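Local atomic coordinates of CRISPR-associated endonuclease Cas1 (Thermotoga maritima, PDB entry 4XTK), a protein that probably acts as a metal-dependent double-stranded DNA endonuclease in CRISPR adaptive immunity, pairing as a homodimer and assembling with Cas2. Residues 246-256 with 274-282. Residues are numbered along the deposited sequence; the frame is centred on the assembly and turned at random.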
loop_
_atom_site.group_PDB
_atom_site.type_symbol
_atom_site.label_atom_id
_atom_site.label_comp_id
_atom_site.label_asym_id
_atom_site.label_seq_id
_atom_site.Cartn_x
_atom_site.Cartn_y
_atom_site.Cartn_z
ATOM N N LEU E 246 13.698 22.219 -20.209
ATOM C CA LEU E 246 14.599 21.199 -20.716
ATOM C C LEU E 246 14.452 21.042 -22.228
ATOM O O LEU E 246 15.441 20.894 -22.945
ATOM C CB LEU E 246 14.329 19.874 -20.013
ATOM C CG LEU E 246 15.401 18.800 -20.058
ATOM C CD1 LEU E 246 16.693 19.352 -19.489
ATOM C CD2 LEU E 246 14.925 17.596 -19.266
ATOM N N PHE E 247 13.212 21.085 -22.705
ATOM C CA PHE E 247 12.925 20.927 -24.130
ATOM C C PHE E 247 13.556 22.036 -24.961
ATOM O O PHE E 247 14.203 21.771 -25.976
ATOM C CB PHE E 247 11.414 20.882 -24.374
ATOM C CG PHE E 247 11.019 21.255 -25.769
ATOM C CD1 PHE E 247 11.283 20.405 -26.829
ATOM C CD2 PHE E 247 10.390 22.464 -26.023
ATOM C CE1 PHE E 247 10.930 20.755 -28.122
ATOM C CE2 PHE E 247 10.030 22.819 -27.317
ATOM C CZ PHE E 247 10.300 21.963 -28.365
ATOM N N LEU E 248 13.358 23.277 -24.525
ATOM C CA LEU E 248 13.943 24.434 -25.195
ATOM C C LEU E 248 15.471 24.374 -25.175
ATOM O O LEU E 248 16.125 24.490 -26.212
ATOM C CB LEU E 248 13.465 25.734 -24.539
ATOM C CG LEU E 248 12.033 26.209 -24.801
ATOM C CD1 LEU E 248 11.749 27.491 -24.028
ATOM C CD2 LEU E 248 11.786 26.411 -26.286
ATOM N N ASN E 249 16.032 24.191 -23.985
ATOM C CA ASN E 249 17.478 24.184 -23.822
ATOM C C ASN E 249 18.155 23.127 -24.681
ATOM O O ASN E 249 19.173 23.394 -25.312
ATOM C CB ASN E 249 17.844 23.975 -22.352
ATOM C CG ASN E 249 17.553 25.194 -21.502
ATOM O OD1 ASN E 249 17.065 26.210 -22.002
ATOM N ND2 ASN E 249 17.840 25.098 -20.210
ATOM N N LEU E 250 17.576 21.934 -24.726
ATOM C CA LEU E 250 18.207 20.836 -25.446
ATOM C C LEU E 250 18.119 20.975 -26.975
ATOM O O LEU E 250 19.089 20.672 -27.674
ATOM C CB LEU E 250 17.602 19.506 -24.988
ATOM C CG LEU E 250 18.044 19.101 -23.574
ATOM C CD1 LEU E 250 17.397 17.795 -23.136
ATOM C CD2 LEU E 250 19.564 19.006 -23.477
ATOM N N VAL E 251 16.983 21.437 -27.501
ATOM C CA VAL E 251 16.841 21.551 -28.955
ATOM C C VAL E 251 17.527 22.792 -29.506
ATOM O O VAL E 251 17.987 22.786 -30.645
ATOM C CB VAL E 251 15.355 21.568 -29.420
ATOM C CG1 VAL E 251 14.639 20.318 -28.955
ATOM C CG2 VAL E 251 14.633 22.835 -28.963
ATOM N N ASN E 252 17.590 23.852 -28.707
ATOM C CA ASN E 252 18.244 25.081 -29.140
ATOM C C ASN E 252 19.767 25.004 -29.047
ATOM O O ASN E 252 20.465 25.740 -29.743
ATOM C CB ASN E 252 17.738 26.282 -28.331
ATOM C CG ASN E 252 16.407 26.820 -28.843
ATOM O OD1 ASN E 252 15.991 26.530 -29.967
ATOM N ND2 ASN E 252 15.742 27.624 -28.022
ATOM N N THR E 253 20.295 24.135 -28.187
ATOM C CA THR E 253 21.747 23.964 -28.124
ATOM C C THR E 253 22.188 22.779 -28.972
ATOM O O THR E 253 23.371 22.448 -29.021
ATOM C CB THR E 253 22.259 23.764 -26.681
ATOM O OG1 THR E 253 21.710 22.563 -26.125
ATOM C CG2 THR E 253 21.900 24.960 -25.809
ATOM N N ARG E 254 21.218 22.144 -29.623
ATOM C CA ARG E 254 21.452 20.985 -30.478
ATOM C C ARG E 254 22.061 19.812 -29.705
ATOM O O ARG E 254 22.681 18.928 -30.293
ATOM C CB ARG E 254 22.355 21.363 -31.653
ATOM C CG ARG E 254 21.710 22.281 -32.675
ATOM C CD ARG E 254 21.069 21.487 -33.789
ATOM N NE ARG E 254 22.065 20.711 -34.519
ATOM C CZ ARG E 254 21.790 19.941 -35.565
ATOM N NH1 ARG E 254 20.547 19.851 -36.016
ATOM N NH2 ARG E 254 22.759 19.265 -36.162
ATOM N N GLN E 255 21.873 19.796 -28.390
ATOM C CA GLN E 255 22.248 18.628 -27.604
ATOM C C GLN E 255 21.352 17.489 -28.020
ATOM O O GLN E 255 21.780 16.343 -28.129
ATOM C CB GLN E 255 22.113 18.884 -26.112
ATOM C CG GLN E 255 23.208 19.733 -25.516
ATOM C CD GLN E 255 23.077 19.823 -24.013
ATOM O OE1 GLN E 255 22.615 20.831 -23.480
ATOM N NE2 GLN E 255 23.475 18.760 -23.318
ATOM N N ILE E 256 20.088 17.833 -28.234
ATOM C CA ILE E 256 19.132 16.943 -28.863
ATOM C C ILE E 256 18.872 17.448 -30.281
ATOM O O ILE E 256 18.529 18.615 -30.478
ATOM C CB ILE E 256 17.806 16.875 -28.080
ATOM C CG1 ILE E 256 17.997 16.155 -26.740
ATOM C CG2 ILE E 256 16.728 16.188 -28.908
ATOM C CD1 ILE E 256 18.200 14.653 -26.857
ATOM N N GLY E 274 19.623 9.330 -27.170
ATOM C CA GLY E 274 18.744 10.471 -26.979
ATOM C C GLY E 274 17.994 10.400 -25.661
ATOM O O GLY E 274 17.740 11.422 -25.015
ATOM N N LYS E 275 17.645 9.186 -25.248
ATOM C CA LYS E 275 16.965 9.003 -23.979
ATOM C C LYS E 275 17.915 9.279 -22.816
ATOM O O LYS E 275 17.563 9.990 -21.874
ATOM C CB LYS E 275 16.380 7.592 -23.881
ATOM C CG LYS E 275 15.028 7.423 -24.563
ATOM C CD LYS E 275 14.470 6.023 -24.334
ATOM C CE LYS E 275 13.031 5.884 -24.830
ATOM N NZ LYS E 275 12.920 5.662 -26.301
ATOM N N SER E 276 19.124 8.727 -22.890
ATOM C CA SER E 276 20.089 8.879 -21.807
ATOM C C SER E 276 20.439 10.348 -21.605
ATOM O O SER E 276 20.416 10.843 -20.474
ATOM C CB SER E 276 21.357 8.064 -22.074
ATOM O OG SER E 276 21.995 8.487 -23.261
ATOM N N LEU E 277 20.744 11.045 -22.696
ATOM C CA LEU E 277 21.051 12.468 -22.614
ATOM C C LEU E 277 19.899 13.238 -21.969
ATOM O O LEU E 277 20.119 14.115 -21.131
ATOM C CB LEU E 277 21.357 13.040 -23.996
ATOM C CG LEU E 277 21.849 14.492 -24.004
ATOM C CD1 LEU E 277 23.057 14.641 -24.916
ATOM C CD2 LEU E 277 20.745 15.453 -24.421
ATOM N N PHE E 278 18.672 12.902 -22.349
ATOM C CA PHE E 278 17.519 13.589 -21.799
ATOM C C PHE E 278 17.356 13.283 -20.308
ATOM O O PHE E 278 17.088 14.178 -19.503
ATOM C CB PHE E 278 16.245 13.210 -22.563
ATOM C CG PHE E 278 15.087 14.114 -22.273
ATOM C CD1 PHE E 278 14.340 13.955 -21.123
ATOM C CD2 PHE E 278 14.770 15.148 -23.132
ATOM C CE1 PHE E 278 13.294 14.794 -20.845
ATOM C CE2 PHE E 278 13.719 15.993 -22.859
ATOM C CZ PHE E 278 12.981 15.816 -21.715
ATOM N N VAL E 279 17.520 12.015 -19.950
ATOM C CA VAL E 279 17.312 11.572 -18.578
ATOM C C VAL E 279 18.337 12.197 -17.626
ATOM O O VAL E 279 17.980 12.684 -16.552
ATOM C CB VAL E 279 17.358 10.029 -18.489
ATOM C CG1 VAL E 279 17.527 9.568 -17.052
ATOM C CG2 VAL E 279 16.098 9.433 -19.100
ATOM N N LYS E 280 19.604 12.198 -18.032
ATOM C CA LYS E 280 20.658 12.830 -17.242
ATOM C C LYS E 280 20.391 14.315 -17.020
ATOM O O LYS E 280 20.496 14.808 -15.898
ATOM C CB LYS E 280 22.029 12.648 -17.906
ATOM C CG LYS E 280 22.571 11.227 -17.856
ATOM C CD LYS E 280 23.920 11.134 -18.548
ATOM C CE LYS E 280 24.748 9.959 -18.042
ATOM N NZ LYS E 280 24.284 8.664 -18.614
ATOM N N ASN E 281 20.057 15.024 -18.094
ATOM C CA ASN E 281 19.730 16.441 -18.001
ATOM C C ASN E 281 18.501 16.673 -17.143
ATOM O O ASN E 281 18.439 17.641 -16.382
ATOM C CB ASN E 281 19.504 17.039 -19.389
ATOM C CG ASN E 281 20.791 17.279 -20.131
ATOM O OD1 ASN E 281 21.407 18.334 -19.995
ATOM N ND2 ASN E 281 21.211 16.300 -20.921
ATOM N N TYR E 282 17.524 15.781 -17.283
ATOM C CA TYR E 282 16.321 15.823 -16.468
ATOM C C TYR E 282 16.670 15.695 -14.999
ATOM O O TYR E 282 16.195 16.470 -14.173
ATOM C CB TYR E 282 15.346 14.714 -16.869
ATOM C CG TYR E 282 14.133 14.599 -15.968
ATOM C CD1 TYR E 282 12.986 15.349 -16.213
ATOM C CD2 TYR E 282 14.127 13.731 -14.880
ATOM C CE1 TYR E 282 11.870 15.240 -15.394
ATOM C CE2 TYR E 282 13.013 13.618 -14.055
ATOM C CZ TYR E 282 11.893 14.377 -14.316
ATOM O OH TYR E 282 10.793 14.268 -13.499
#
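Leu246 meets Phe278, Asn281 and Tyr282 where helix 230-252 passes helix 272-287, the two short helical segments having 131° between their N-to-C directions and their axes 11.2 Å apart. With CG anti to the backbone N (chi1 -161°), its two methyl groups reach the neighbouring helix at separate points. CD2 lies over one face of the Phe278 ring, 3.9 Å from the ring centroid and displaced toward the rim, a CH-pi contact; the same methyl packs against Tyr282 CB. CD1 instead settles on the aliphatic part of Asn281, 3.6 Å from its CB.

One turn on, Leu250 sends its two methyls to different places. CD1 comes obliquely to the Phe278 ring, 3.7 Å from CD2 of that ring, while its own CD2 meets Leu277 CD2 at 3.9 Å and borders the Asn281 amide.

Past Arg254, whose positive phi marks the chain leaving the helix, Gln255 lays CB near Leu277. Its amide lies across from that of Asn281, with the planes 69° apart, but NE2 remains 3.9 Å from Asn281 OD1. Ile256 then brings the end of its side chain in alongside Leu277, the two pointing in contrary directions; CD1 ends 3.6 Å from Leu277 CD2 and also touches the Gly274 carbonyl oxygen.

Helix 188-208 flanks this packing, away from the predicted manganese site, with Leu192 against Ile256 and Phe195 meeting the Phe278 ring. With methyl, ring and aliphatic contacts and no polar bond between the two segments, their relative position rests on complementary shape and the burial of apolar surface.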